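Local coordinates for protein benzoate transport porin BenP (Acinetobacter baumannii AB307-0294, PDB 5DL8) that probably acts as a porin of the outer membrane OprD family, a calcium-binding beta-barrel that lets small solutes cross the outer membrane, at residues L282-I287 with D317-H322; F313-E318 with H346-A351; V340-G345 with H357-N362. All coordinates share one frame; numbering follows the deposited sequence.

Contact 1: residues L282-I287 with D317-H322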
loop_
_atom_site.group_PDB
_atom_site.type_symbol
_atom_site.label_atom_id
_atom_site.label_comp_id
_atom_site.label_asym_id
_atom_site.label_seq_id
_atom_site.Cartn_x
_atom_site.Cartn_y
_atom_site.Cartn_z
ATOM N N LEU A 282 -15.439 -3.096 -13.187
ATOM C CA LEU A 282 -15.650 -4.528 -12.992
ATOM C C LEU A 282 -14.305 -5.185 -13.022
ATOM O O LEU A 282 -13.505 -4.922 -13.938
ATOM C CB LEU A 282 -16.447 -5.178 -14.153
ATOM C CG LEU A 282 -17.822 -4.691 -14.473
ATOM C CD1 LEU A 282 -18.309 -5.061 -15.911
ATOM C CD2 LEU A 282 -18.686 -5.278 -13.378
ATOM N N GLY A 283 -14.081 -6.132 -12.093
ATOM C CA GLY A 283 -12.879 -6.919 -12.143
ATOM C C GLY A 283 -13.112 -8.395 -11.791
ATOM O O GLY A 283 -14.133 -8.770 -11.141
ATOM N N TYR A 284 -12.092 -9.180 -12.149
ATOM C CA TYR A 284 -12.023 -10.625 -11.945
ATOM C C TYR A 284 -10.592 -10.972 -11.494
ATOM O O TYR A 284 -9.628 -10.423 -11.991
ATOM C CB TYR A 284 -12.385 -11.425 -13.194
ATOM C CG TYR A 284 -12.280 -12.953 -12.926
ATOM C CD1 TYR A 284 -13.233 -13.613 -12.099
ATOM C CD2 TYR A 284 -11.146 -13.744 -13.424
ATOM C CE1 TYR A 284 -13.132 -14.992 -11.861
ATOM C CE2 TYR A 284 -11.021 -15.139 -13.143
ATOM C CZ TYR A 284 -12.047 -15.767 -12.408
ATOM O OH TYR A 284 -11.996 -17.112 -12.096
ATOM N N GLN A 285 -10.489 -11.835 -10.526
ATOM C CA GLN A 285 -9.239 -12.321 -10.032
ATOM C C GLN A 285 -9.316 -13.807 -9.628
ATOM O O GLN A 285 -10.286 -14.330 -9.034
ATOM C CB GLN A 285 -8.756 -11.493 -8.808
ATOM C CG GLN A 285 -7.691 -12.110 -7.899
ATOM C CD GLN A 285 -7.260 -11.101 -6.786
ATOM O OE1 GLN A 285 -6.669 -10.082 -7.065
ATOM N NE2 GLN A 285 -7.627 -11.391 -5.530
ATOM N N GLN A 286 -8.222 -14.475 -9.888
ATOM C CA GLN A 286 -8.127 -15.878 -9.600
ATOM C C GLN A 286 -6.783 -16.265 -9.016
ATOM O O GLN A 286 -5.776 -15.905 -9.605
ATOM C CB GLN A 286 -8.342 -16.692 -10.896
ATOM C CG GLN A 286 -8.784 -18.064 -10.578
ATOM C CD GLN A 286 -9.172 -18.948 -11.768
ATOM O OE1 GLN A 286 -9.960 -18.564 -12.604
ATOM N NE2 GLN A 286 -8.693 -20.229 -11.731
ATOM N N ILE A 287 -6.778 -17.126 -8.002
ATOM C CA ILE A 287 -5.560 -17.563 -7.416
ATOM C C ILE A 287 -5.422 -19.031 -7.829
ATOM O O ILE A 287 -6.403 -19.883 -7.695
ATOM C CB ILE A 287 -5.585 -17.528 -5.865
ATOM C CG1 ILE A 287 -6.147 -16.204 -5.388
ATOM C CG2 ILE A 287 -4.205 -17.958 -5.303
ATOM C CD1 ILE A 287 -5.247 -15.039 -5.771
ATOM N N ASP A 317 -6.997 -21.219 -4.484
ATOM C CA ASP A 317 -8.061 -21.491 -5.426
ATOM C C ASP A 317 -9.158 -20.441 -5.573
ATOM O O ASP A 317 -10.101 -20.657 -6.344
ATOM C CB ASP A 317 -8.684 -22.853 -5.173
ATOM C CG ASP A 317 -7.741 -24.009 -5.467
ATOM O OD1 ASP A 317 -6.786 -23.920 -6.255
ATOM O OD2 ASP A 317 -8.043 -25.090 -5.041
ATOM N N GLU A 318 -9.041 -19.315 -4.866
ATOM C CA GLU A 318 -10.142 -18.395 -4.737
ATOM C C GLU A 318 -10.323 -17.609 -6.058
ATOM O O GLU A 318 -9.405 -17.019 -6.592
ATOM C CB GLU A 318 -9.978 -17.435 -3.536
ATOM C CG GLU A 318 -11.138 -16.399 -3.436
ATOM C CD GLU A 318 -11.193 -15.678 -2.103
ATOM O OE1 GLU A 318 -10.218 -15.654 -1.362
ATOM O OE2 GLU A 318 -12.320 -15.154 -1.775
ATOM N N LYS A 319 -11.532 -17.684 -6.578
ATOM C CA LYS A 319 -12.027 -16.798 -7.642
ATOM C C LYS A 319 -12.906 -15.675 -6.990
ATOM O O LYS A 319 -13.828 -15.895 -6.160
ATOM C CB LYS A 319 -12.903 -17.579 -8.585
ATOM C CG LYS A 319 -12.262 -18.831 -9.171
ATOM C CD LYS A 319 -13.310 -19.460 -10.148
ATOM C CE LYS A 319 -12.848 -20.578 -11.118
ATOM N NZ LYS A 319 -12.562 -21.737 -10.217
ATOM N N SER A 320 -12.652 -14.467 -7.448
ATOM C CA SER A 320 -13.442 -13.254 -7.025
ATOM C C SER A 320 -13.936 -12.296 -8.163
ATOM O O SER A 320 -13.228 -12.052 -9.186
ATOM C CB SER A 320 -12.642 -12.528 -5.978
ATOM O OG SER A 320 -11.346 -12.227 -6.474
ATOM N N TYR A 321 -15.123 -11.717 -7.933
ATOM C CA TYR A 321 -15.858 -10.847 -8.858
ATOM C C TYR A 321 -16.044 -9.526 -8.176
ATOM O O TYR A 321 -16.564 -9.487 -7.029
ATOM C CB TYR A 321 -17.225 -11.450 -9.271
ATOM C CG TYR A 321 -17.099 -12.876 -9.784
ATOM C CD1 TYR A 321 -17.046 -13.876 -8.879
ATOM C CD2 TYR A 321 -16.978 -13.205 -11.104
ATOM C CE1 TYR A 321 -16.850 -15.167 -9.211
ATOM C CE2 TYR A 321 -16.816 -14.570 -11.485
ATOM C CZ TYR A 321 -16.780 -15.534 -10.480
ATOM O OH TYR A 321 -16.583 -16.906 -10.560
ATOM N N HIS A 322 -15.545 -8.463 -8.847
ATOM C CA HIS A 322 -15.353 -7.120 -8.220
ATOM C C HIS A 322 -16.178 -6.084 -8.983
ATOM O O HIS A 322 -16.228 -6.080 -10.245
ATOM C CB HIS A 322 -13.842 -6.672 -8.227
ATOM C CG HIS A 322 -12.909 -7.631 -7.549
ATOM N ND1 HIS A 322 -12.058 -7.251 -6.541
ATOM C CD2 HIS A 322 -12.635 -8.926 -7.795
ATOM C CE1 HIS A 322 -11.326 -8.277 -6.177
ATOM N NE2 HIS A 322 -11.699 -9.312 -6.892
#
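The side-chain nitrogen Q285 NE2 is gripped twice, by hydrogen bonds to the carbonyl oxygens of F313 and G312, from the segment linking the two strands. The Q285 backbone belongs to the antiparallel ladder between neighbouring staves of an OprD-type beta-barrel, strands 278-288 and 319-328. Here Q285 O takes one hydrogen bond, from S320 N at 2.9 Å, nearly straight (167°) and in the carbonyl plane, with a weaker CA-H...O contact from K319. Five backbone hydrogen bonds hold the ladder, the shortest from H322 N to G283 O at 2.7 Å. Side chains alternate between two faces. On the face of Y284, Q286, K319 and Y321, the Y284 ring, with CG anti to the backbone N, lies alongside Y321, the two planes turned by 54° and Y284 CE1 3.7 Å from Y321 CE2. Further along, the Y284 hydroxyl donates to Q286 OE1 at 2.6 Å, from above the carboxamide plane, and rests on the aliphatic chain of K319, with Y284 OH 3.3 Å from K319 CD. Beyond that chain K319 bends at its last torsion (chi4 69°) and its ammonium forms a salt bridge with D347, while Y321 OH is hydrogen-bonded to H346 NE2. On the face of Q285, S320 and H322, S320 OG occupies the crowded position between its backbone N and carbonyl carbon and shares a 3.0 Å hydrogen bond with H322 NE2.

Contact 2: residues F313-E318 with H346-A351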
loop_
_atom_site.group_PDB
_atom_site.type_symbol
_atom_site.label_atom_id
_atom_site.label_comp_id
_atom_site.label_asym_id
_atom_site.label_seq_id
_atom_site.Cartn_x
_atom_site.Cartn_y
_atom_site.Cartn_z
ATOM N N PHE A 313 -8.999 -11.480 -0.930
ATOM C CA PHE A 313 -9.513 -12.522 -1.751
ATOM C C PHE A 313 -8.332 -13.275 -2.372
ATOM O O PHE A 313 -8.331 -13.480 -3.582
ATOM C CB PHE A 313 -10.467 -11.847 -2.717
ATOM C CG PHE A 313 -11.683 -11.209 -2.016
ATOM C CD1 PHE A 313 -11.587 -10.002 -1.377
ATOM C CD2 PHE A 313 -12.892 -11.874 -1.986
ATOM C CE1 PHE A 313 -12.700 -9.494 -0.733
ATOM C CE2 PHE A 313 -14.005 -11.340 -1.414
ATOM C CZ PHE A 313 -13.906 -10.182 -0.700
ATOM N N PHE A 314 -7.314 -13.593 -1.550
ATOM C CA PHE A 314 -6.058 -14.214 -2.062
ATOM C C PHE A 314 -5.921 -15.694 -1.570
ATOM O O PHE A 314 -4.882 -16.305 -1.582
ATOM C CB PHE A 314 -4.816 -13.296 -1.758
ATOM C CG PHE A 314 -4.667 -12.874 -0.339
ATOM C CD1 PHE A 314 -4.150 -13.758 0.635
ATOM C CD2 PHE A 314 -5.015 -11.574 0.059
ATOM C CE1 PHE A 314 -4.032 -13.351 2.031
ATOM C CE2 PHE A 314 -4.955 -11.172 1.435
ATOM C CZ PHE A 314 -4.431 -12.038 2.418
ATOM N N LYS A 315 -6.995 -16.283 -1.121
ATOM C CA LYS A 315 -6.932 -17.608 -0.592
ATOM C C LYS A 315 -6.830 -18.662 -1.741
ATOM O O LYS A 315 -7.172 -18.403 -2.898
ATOM C CB LYS A 315 -8.161 -17.964 0.316
ATOM C CG LYS A 315 -8.386 -17.052 1.509
ATOM C CD LYS A 315 -9.809 -17.112 2.111
ATOM C CE LYS A 315 -9.992 -16.063 3.139
ATOM N NZ LYS A 315 -9.998 -14.673 2.602
ATOM N N GLU A 316 -6.324 -19.822 -1.349
ATOM C CA GLU A 316 -5.986 -20.873 -2.328
ATOM C C GLU A 316 -7.178 -21.256 -3.183
ATOM O O GLU A 316 -8.221 -21.643 -2.671
ATOM C CB GLU A 316 -5.494 -22.143 -1.597
ATOM C CG GLU A 316 -5.270 -23.365 -2.465
ATOM C CD GLU A 316 -4.707 -24.559 -1.657
ATOM O OE1 GLU A 316 -4.283 -24.331 -0.514
ATOM O OE2 GLU A 316 -4.653 -25.707 -2.159
ATOM N N ASP A 317 -6.997 -21.219 -4.484
ATOM C CA ASP A 317 -8.061 -21.491 -5.426
ATOM C C ASP A 317 -9.158 -20.441 -5.573
ATOM O O ASP A 317 -10.101 -20.657 -6.344
ATOM C CB ASP A 317 -8.684 -22.853 -5.173
ATOM C CG ASP A 317 -7.741 -24.009 -5.467
ATOM O OD1 ASP A 317 -6.786 -23.920 -6.255
ATOM O OD2 ASP A 317 -8.043 -25.090 -5.041
ATOM N N GLU A 318 -9.041 -19.315 -4.866
ATOM C CA GLU A 318 -10.142 -18.395 -4.737
ATOM C C GLU A 318 -10.323 -17.609 -6.058
ATOM O O GLU A 318 -9.405 -17.019 -6.592
ATOM C CB GLU A 318 -9.978 -17.435 -3.536
ATOM C CG GLU A 318 -11.138 -16.399 -3.436
ATOM C CD GLU A 318 -11.193 -15.678 -2.103
ATOM O OE1 GLU A 318 -10.218 -15.654 -1.362
ATOM O OE2 GLU A 318 -12.320 -15.154 -1.775
ATOM N N HIS A 346 -15.338 -17.182 -4.046
ATOM C CA HIS A 346 -15.774 -18.589 -3.834
ATOM C C HIS A 346 -14.733 -19.538 -4.354
ATOM O O HIS A 346 -13.647 -19.058 -4.795
ATOM C CB HIS A 346 -17.152 -18.845 -4.501
ATOM C CG HIS A 346 -17.098 -18.872 -5.997
ATOM N ND1 HIS A 346 -17.741 -19.817 -6.746
ATOM C CD2 HIS A 346 -16.463 -18.078 -6.878
ATOM C CE1 HIS A 346 -17.526 -19.587 -8.020
ATOM N NE2 HIS A 346 -16.736 -18.551 -8.123
ATOM N N ASP A 347 -15.058 -20.828 -4.348
ATOM C CA ASP A 347 -14.146 -21.901 -4.797
ATOM C C ASP A 347 -12.827 -22.107 -3.982
ATOM O O ASP A 347 -11.933 -22.859 -4.406
ATOM C CB ASP A 347 -13.801 -21.820 -6.335
ATOM C CG ASP A 347 -14.878 -22.433 -7.220
ATOM O OD1 ASP A 347 -15.935 -22.886 -6.704
ATOM O OD2 ASP A 347 -14.682 -22.409 -8.444
ATOM N N PHE A 348 -12.778 -21.469 -2.820
ATOM C CA PHE A 348 -11.781 -21.775 -1.813
ATOM C C PHE A 348 -12.440 -22.661 -0.711
ATOM O O PHE A 348 -13.660 -22.703 -0.550
ATOM C CB PHE A 348 -11.097 -20.530 -1.214
ATOM C CG PHE A 348 -12.030 -19.593 -0.469
ATOM C CD1 PHE A 348 -12.920 -18.756 -1.176
ATOM C CD2 PHE A 348 -12.023 -19.547 0.937
ATOM C CE1 PHE A 348 -13.786 -17.874 -0.470
ATOM C CE2 PHE A 348 -12.880 -18.695 1.637
ATOM C CZ PHE A 348 -13.777 -17.840 0.907
ATOM N N LYS A 349 -11.585 -23.307 0.062
ATOM C CA LYS A 349 -11.985 -24.179 1.198
ATOM C C LYS A 349 -11.637 -23.532 2.476
ATOM O O LYS A 349 -10.602 -22.849 2.558
ATOM C CB LYS A 349 -11.231 -25.522 1.129
ATOM C CG LYS A 349 -11.703 -26.345 -0.046
ATOM C CD LYS A 349 -10.927 -27.621 -0.340
ATOM C CE LYS A 349 -11.299 -28.205 -1.725
ATOM N NZ LYS A 349 -12.786 -28.065 -1.968
ATOM N N ALA A 350 -12.509 -23.716 3.447
ATOM C CA ALA A 350 -12.159 -23.513 4.869
ATOM C C ALA A 350 -11.183 -24.561 5.415
ATOM O O ALA A 350 -11.001 -25.617 4.813
ATOM C CB ALA A 350 -13.427 -23.556 5.742
ATOM N N ALA A 351 -10.619 -24.261 6.576
ATOM C CA ALA A 351 -9.755 -25.216 7.349
ATOM C C ALA A 351 -10.330 -26.637 7.499
ATOM O O ALA A 351 -9.656 -27.603 7.157
ATOM C CB ALA A 351 -9.402 -24.603 8.702
HETATM O O HOH W 1 -8.809 -23.319 -0.736
#
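A type II turn from K315 to E318, closed by E318 N donating to K315 O at 2.9 Å, brings 313-318 against a corner at D347, where the chain, like that at D317, takes positive phi. No direct hydrogen bond joins the segments; instead one water donates to E316 O at 2.6 Å and accepts from K349 N. The CA-H of E318 points at H346 O, and D317 CB lies 3.3 Å from D347 O. F348 carries most of the side-chain contact. Its CG sits in the crowded position between backbone N and carbonyl carbon (chi1 63°), which sets the ring beside both E318 and K315, all three side chains running the same way. This is where the inter-strand segment ahead of strand 319-328 packs on the end of strand 336-349 in the OprD-type barrel. The E318 carboxylate is tilted 35° from the ring plane, with OE1 over the rim of one face and OE2 3.4 Å from F348 CE1. It is steadied from within its own turn by K315 N, which donates to the anti lone pair of E318 OE1 at 3.3 Å, a long bond. The K315 chain meets the ring obliquely, its CD 3.5 Å from F348 CE2. K315 NZ is 5.5 Å from the ring centroid, at most a weak cation-pi attraction, and forms a salt bridge with E358.

Contact 3: residues V340-G345 with H357-N362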
loop_
_atom_site.group_PDB
_atom_site.type_symbol
_atom_site.label_atom_id
_atom_site.label_comp_id
_atom_site.label_asym_id
_atom_site.label_seq_id
_atom_site.Cartn_x
_atom_site.Cartn_y
_atom_site.Cartn_z
ATOM N N VAL A 340 -18.312 3.246 -3.695
ATOM C CA VAL A 340 -18.795 1.969 -3.182
ATOM C C VAL A 340 -18.140 0.782 -4.015
ATOM O O VAL A 340 -18.116 0.795 -5.294
ATOM C CB VAL A 340 -20.301 1.946 -3.412
ATOM C CG1 VAL A 340 -20.892 0.630 -3.003
ATOM C CG2 VAL A 340 -20.935 3.079 -2.575
ATOM N N LYS A 341 -17.664 -0.224 -3.358
ATOM C CA LYS A 341 -17.059 -1.449 -3.995
ATOM C C LYS A 341 -17.683 -2.683 -3.319
ATOM O O LYS A 341 -17.968 -2.585 -2.142
ATOM C CB LYS A 341 -15.603 -1.515 -3.699
ATOM C CG LYS A 341 -14.916 -0.244 -4.022
ATOM C CD LYS A 341 -13.404 -0.392 -3.767
ATOM C CE LYS A 341 -12.627 0.873 -4.121
ATOM N NZ LYS A 341 -11.259 0.653 -3.544
ATOM N N TYR A 342 -17.953 -3.745 -4.071
ATOM C CA TYR A 342 -18.516 -5.009 -3.608
ATOM C C TYR A 342 -17.705 -6.175 -4.272
ATOM O O TYR A 342 -17.514 -6.110 -5.448
ATOM C CB TYR A 342 -19.977 -5.167 -4.040
ATOM C CG TYR A 342 -20.749 -6.346 -3.387
ATOM C CD1 TYR A 342 -21.373 -6.134 -2.134
ATOM C CD2 TYR A 342 -20.926 -7.642 -4.007
ATOM C CE1 TYR A 342 -22.104 -7.129 -1.487
ATOM C CE2 TYR A 342 -21.711 -8.664 -3.361
ATOM C CZ TYR A 342 -22.284 -8.381 -2.090
ATOM O OH TYR A 342 -23.087 -9.223 -1.279
ATOM N N VAL A 343 -17.243 -7.157 -3.516
ATOM C CA VAL A 343 -16.540 -8.325 -3.979
ATOM C C VAL A 343 -17.182 -9.575 -3.419
ATOM O O VAL A 343 -17.489 -9.646 -2.235
ATOM C CB VAL A 343 -15.071 -8.277 -3.537
ATOM C CG1 VAL A 343 -14.171 -9.344 -4.157
ATOM C CG2 VAL A 343 -14.477 -6.984 -3.937
ATOM N N TYR A 344 -17.358 -10.588 -4.279
ATOM C CA TYR A 344 -17.725 -11.920 -3.894
ATOM C C TYR A 344 -16.588 -12.857 -4.320
ATOM O O TYR A 344 -16.052 -12.715 -5.407
ATOM C CB TYR A 344 -19.032 -12.296 -4.576
ATOM C CG TYR A 344 -19.468 -13.745 -4.446
ATOM C CD1 TYR A 344 -20.200 -14.146 -3.361
ATOM C CD2 TYR A 344 -19.200 -14.692 -5.437
ATOM C CE1 TYR A 344 -20.637 -15.461 -3.215
ATOM C CE2 TYR A 344 -19.672 -16.022 -5.316
ATOM C CZ TYR A 344 -20.356 -16.387 -4.166
ATOM O OH TYR A 344 -20.857 -17.639 -3.945
ATOM N N GLY A 345 -16.220 -13.780 -3.428
ATOM C CA GLY A 345 -15.182 -14.761 -3.637
ATOM C C GLY A 345 -15.730 -16.165 -3.264
ATOM O O GLY A 345 -16.548 -16.318 -2.302
ATOM N N HIS A 357 -17.384 -19.338 0.854
ATOM C CA HIS A 357 -17.577 -18.170 0.063
ATOM C C HIS A 357 -17.626 -16.960 0.929
ATOM O O HIS A 357 -18.004 -17.043 2.134
ATOM C CB HIS A 357 -18.821 -18.358 -0.876
ATOM C CG HIS A 357 -20.161 -18.514 -0.196
ATOM N ND1 HIS A 357 -20.894 -17.451 0.302
ATOM C CD2 HIS A 357 -20.945 -19.600 -0.012
ATOM C CE1 HIS A 357 -22.039 -17.876 0.813
ATOM N NE2 HIS A 357 -22.103 -19.173 0.609
ATOM N N GLU A 358 -17.289 -15.790 0.361
ATOM C CA GLU A 358 -17.251 -14.581 1.222
ATOM C C GLU A 358 -17.529 -13.320 0.419
ATOM O O GLU A 358 -17.368 -13.321 -0.806
ATOM C CB GLU A 358 -15.884 -14.488 1.934
ATOM C CG GLU A 358 -14.780 -14.318 0.910
ATOM C CD GLU A 358 -13.350 -14.450 1.424
ATOM O OE1 GLU A 358 -12.390 -14.309 0.553
ATOM O OE2 GLU A 358 -13.181 -14.658 2.680
ATOM N N THR A 359 -17.959 -12.276 1.087
ATOM C CA THR A 359 -18.256 -11.007 0.463
ATOM C C THR A 359 -17.641 -9.893 1.235
ATOM O O THR A 359 -17.563 -9.958 2.473
ATOM C CB THR A 359 -19.807 -10.706 0.279
ATOM O OG1 THR A 359 -20.474 -10.671 1.550
ATOM C CG2 THR A 359 -20.473 -11.700 -0.588
ATOM N N GLU A 360 -17.237 -8.832 0.558
ATOM C CA GLU A 360 -16.755 -7.608 1.256
ATOM C C GLU A 360 -17.288 -6.374 0.531
ATOM O O GLU A 360 -17.121 -6.256 -0.678
ATOM C CB GLU A 360 -15.249 -7.522 1.266
ATOM C CG GLU A 360 -14.712 -6.350 2.159
ATOM C CD GLU A 360 -13.192 -6.140 2.124
ATOM O OE1 GLU A 360 -12.431 -7.094 2.466
ATOM O OE2 GLU A 360 -12.773 -5.011 1.762
ATOM N N SER A 361 -17.964 -5.500 1.256
ATOM C CA SER A 361 -18.406 -4.202 0.748
ATOM C C SER A 361 -17.566 -3.102 1.424
ATOM O O SER A 361 -17.102 -3.269 2.535
ATOM C CB SER A 361 -19.951 -4.043 0.896
ATOM O OG SER A 361 -20.301 -4.102 2.253
ATOM N N ASN A 362 -17.309 -2.052 0.707
ATOM C CA ASN A 362 -16.623 -0.869 1.156
ATOM C C ASN A 362 -17.432 0.381 0.726
ATOM O O ASN A 362 -17.794 0.496 -0.476
ATOM C CB ASN A 362 -15.268 -0.696 0.393
ATOM C CG ASN A 362 -14.245 -1.804 0.629
ATOM O OD1 ASN A 362 -14.408 -2.673 1.465
ATOM N ND2 ASN A 362 -13.125 -1.686 -0.055
#
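T359 stands between two tyrosines, its CG2 methyl meeting each in a different way. The methyl, anti to the carbonyl carbon, lies in the plane of the Y344 ring, at its edge, with T359 CG2 3.7 Å from Y344 CD1. Y342 reaches across from the other direction along the strand and crosses T359 obliquely, bringing its hydroxyl to the methyl, Y342 OH being 3.7 Å from T359 CG2. Both tyrosines have CG anti to the backbone N, so their rings extend the same way along the strand, and each spans two partners that are two residues apart: S361 and T359 for Y342, T359 and H357 for Y344. At its base Y342 CD1 is 3.9 Å from S361 CB. The Y344 and H357 rings are 35° apart in plane, an oblique pair with centroids separated by 5.9 Å, and Y344 OH approaches H357 CB at 3.8 Å.

On the face where G345 pairs with E358 lie the side chains of K341, V343, E358, E360 and N362. K341 CB faces N362 CB before its extended chain leads away from the neighbouring strand. The buried carboxylates find partners outside the two strands: E358 OE2 is hydrogen-bonded to Y386 OH, whereas E360 is held by T311 OG1 and the backbone N of A310. E358 OE1 also lies close to the E318 carboxylate, so one of the two may be protonated.

Between the two strands, six backbone hydrogen bonds pair K341 with N362, V343 with E360 and G345 with E358, the shortest being E358 N to G345 O at 2.8 Å. CA-H groups supply further contacts, such as T359 CA to V343 O at 3.1 Å. This regular antiparallel ladder belongs to the hairpin of strands 336-349 and 355-368 in an OprD-family outer-membrane beta-barrel.

How the contacts relate
Contacts 1 and 3 lie on four consecutive strands of the barrel wall, their centres about 11 Å apart, with the 319-328/336-349 ladder between them, as where Y321 N meets Y344 O at 2.9 Å. Contact 2 shares D317 and E318 with contact 1 and is tied to it by the K319 NZ-D347 OD2 salt bridge (2.8 Å). A charge cluster links all three: E318 OE2 lies 2.5 Å from E358 OE1, close enough to suggest a shared proton, beside the K315 NZ-E358 OE1 salt bridge (3.2 Å). The side chains of F348 and E358 come within about 10 and 9 Å of a bound calcium ion, whose site includes V388, G391 and D393.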